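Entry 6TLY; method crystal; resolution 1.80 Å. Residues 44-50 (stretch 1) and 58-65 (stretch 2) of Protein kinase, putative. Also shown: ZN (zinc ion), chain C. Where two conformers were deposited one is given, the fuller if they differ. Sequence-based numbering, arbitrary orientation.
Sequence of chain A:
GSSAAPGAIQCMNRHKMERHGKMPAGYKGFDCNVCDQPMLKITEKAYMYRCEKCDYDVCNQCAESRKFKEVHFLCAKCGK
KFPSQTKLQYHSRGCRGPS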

# COMPACT_ATOMS: atom_id res chain seq x y z
N GLU A 44 -18.45 -3.26 5.83
CA GLU A 44 -18.46 -2.03 6.61
C GLU A 44 -17.48 -2.12 7.82
O GLU A 44 -17.01 -1.10 8.32
CB GLU A 44 -19.90 -1.74 7.11
N LYS A 45 -17.17 -3.34 8.28
CA LYS A 45 -16.26 -3.54 9.41
C LYS A 45 -14.81 -3.67 8.94
O LYS A 45 -13.91 -3.16 9.59
CB LYS A 45 -16.70 -4.78 10.21
CG LYS A 45 -15.77 -5.18 11.35
CD LYS A 45 -16.00 -6.64 11.76
CE LYS A 45 -15.04 -7.13 12.81
NZ LYS A 45 -15.22 -6.43 14.12
N ALA A 46 -14.58 -4.34 7.79
CA ALA A 46 -13.23 -4.56 7.28
C ALA A 46 -13.11 -4.11 5.84
O ALA A 46 -13.54 -4.81 4.92
CB ALA A 46 -12.86 -6.04 7.40
N TYR A 47 -12.55 -2.92 5.65
CA TYR A 47 -12.37 -2.35 4.32
C TYR A 47 -10.89 -1.99 4.10
O TYR A 47 -10.06 -2.30 4.96
CB TYR A 47 -13.36 -1.19 4.02
CG TYR A 47 -13.36 -0.11 5.08
CD1 TYR A 47 -14.06 -0.27 6.27
CD2 TYR A 47 -12.70 1.10 4.87
CE1 TYR A 47 -14.06 0.71 7.25
CE2 TYR A 47 -12.72 2.11 5.83
CZ TYR A 47 -13.40 1.91 7.02
OH TYR A 47 -13.41 2.89 7.98
N MET A 48 -10.56 -1.41 2.95
CA MET A 48 -9.18 -1.18 2.58
C MET A 48 -8.89 0.19 2.00
O MET A 48 -9.79 0.88 1.55
CB MET A 48 -8.77 -2.26 1.56
CG MET A 48 -9.54 -2.17 0.27
SD MET A 48 -8.90 -3.18 -1.10
CE MET A 48 -7.27 -2.50 -1.25
N TYR A 49 -7.62 0.55 2.07
CA TYR A 49 -7.08 1.75 1.41
C TYR A 49 -6.00 1.27 0.44
O TYR A 49 -5.27 0.37 0.77
CB TYR A 49 -6.53 2.71 2.46
CG TYR A 49 -7.58 3.39 3.31
CD1 TYR A 49 -8.12 2.78 4.43
CD2 TYR A 49 -8.00 4.67 3.01
CE1 TYR A 49 -9.05 3.41 5.22
CE2 TYR A 49 -8.94 5.32 3.79
CZ TYR A 49 -9.47 4.69 4.91
OH TYR A 49 -10.39 5.33 5.66
N ARG A 50 -5.91 1.90 -0.72
CA ARG A 50 -4.89 1.46 -1.69
C ARG A 50 -4.21 2.65 -2.39
O ARG A 50 -4.86 3.64 -2.65
CB ARG A 50 -5.51 0.53 -2.74
CG ARG A 50 -4.56 0.00 -3.80
CD ARG A 50 -5.11 -0.94 -4.84
NE ARG A 50 -4.25 -1.20 -5.96
CZ ARG A 50 -3.18 -1.95 -5.93
NH1 ARG A 50 -2.81 -2.54 -4.81
NH2 ARG A 50 -2.47 -2.12 -7.02
N VAL A 58 -3.59 -1.53 2.40
CA VAL A 58 -3.69 -1.55 3.90
C VAL A 58 -5.17 -1.71 4.41
O VAL A 58 -6.26 -1.14 3.90
CB VAL A 58 -3.01 -0.30 4.47
CG1 VAL A 58 -3.71 0.98 4.07
CG2 VAL A 58 -2.84 -0.35 5.98
N CYS A 59 -5.31 -2.41 5.56
CA CYS A 59 -6.65 -2.56 6.16
C CYS A 59 -7.09 -1.20 6.77
O CYS A 59 -6.25 -0.33 7.00
CB CYS A 59 -6.66 -3.69 7.21
SG CYS A 59 -5.85 -3.28 8.79
N ASN A 60 -8.40 -1.02 7.05
CA ASN A 60 -8.87 0.24 7.60
C ASN A 60 -8.25 0.53 8.97
O ASN A 60 -8.01 1.69 9.28
CB ASN A 60 -10.39 0.27 7.69
CG ASN A 60 -10.96 -0.89 8.47
OD1 ASN A 60 -10.90 -2.05 8.04
ND2 ASN A 60 -11.55 -0.61 9.63
N GLN A 61 -7.99 -0.52 9.77
CA GLN A 61 -7.42 -0.40 11.12
C GLN A 61 -6.02 0.21 11.07
O GLN A 61 -5.76 1.16 11.80
CB GLN A 61 -7.39 -1.77 11.81
CG GLN A 61 -8.44 -1.95 12.90
CD GLN A 61 -8.85 -3.40 13.10
OE1 GLN A 61 -8.25 -4.34 12.56
NE2 GLN A 61 -9.91 -3.61 13.88
N CYS A 62 -5.15 -0.31 10.20
CA CYS A 62 -3.80 0.23 10.08
C CYS A 62 -3.82 1.64 9.47
O CYS A 62 -3.11 2.54 9.96
CB CYS A 62 -2.89 -0.71 9.29
SG CYS A 62 -2.48 -2.26 10.13
N ALA A 63 -4.64 1.85 8.43
CA ALA A 63 -4.68 3.14 7.74
C ALA A 63 -5.12 4.32 8.63
O ALA A 63 -4.42 5.33 8.71
CB ALA A 63 -5.54 3.04 6.50
N GLU A 64 -6.22 4.15 9.35
CA GLU A 64 -6.82 5.17 10.18
C GLU A 64 -6.01 5.41 11.46
O GLU A 64 -5.91 6.56 11.89
CB GLU A 64 -8.30 4.84 10.43
CG GLU A 64 -9.08 5.00 9.13
CD GLU A 64 -10.46 4.37 9.10
OE1 GLU A 64 -10.92 3.93 10.17
OE2 GLU A 64 -11.07 4.29 8.00
N SER A 65 -5.34 4.39 11.99
CA SER A 65 -4.47 4.58 13.16
C SER A 65 -3.03 5.05 12.79
O SER A 65 -2.22 5.30 13.68
CB SER A 65 -4.42 3.32 14.02
OG SER A 65 -3.58 2.32 13.46
ZN ZN C . -3.57 -3.83 8.82

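Backbone pairing sets the register. Tyr49 and Val58 form an antiparallel hydrogen-bonded pair, Tyr49 N to Val58 O at 2.8 Å and Val58 N to Tyr49 O at 3.0 Å, both nearly straight. Two residues on from Val58, past the N-cap Cys59, the helix begins at Asn60, and its side chain takes over the pairing as a strand surrogate, OD1 accepting from Tyr47 N at 3.0 Å, while Asn60 N gives a weak bond to Tyr47 O, also 3.0 Å. A short amide side chain in the p rotamer can thus satisfy a backbone NH just before the strand begins.

The second polar device is a shared carboxylate. Glu64, one helical turn after Asn60, accepts at OE2 from both Tyr47 OH (2.7 Å) and Tyr49 OH (2.6 Å), so one acid ties down two phenols.

Packing fills the space between; the two stretches bury 403 Å² between them, with Tyr49 covered most. Asn60 CB sits over the face of the Tyr47 ring, 3.5 Å from Tyr47 CZ. Tyr49, buried, lies on the same sheet face as Val58, its CB 3.7 Å from Val58 CG1, and its CD1 reaches Ala63 CB at 3.3 Å; the small methyl suits so close a ring.

Zinc braces stretch 2 itself: Cys59 SG and Cys62 SG each bind ZN at 2.3 Å, and Cys59 SG also caps the helix, accepting from Cys62 N at 3.4 Å.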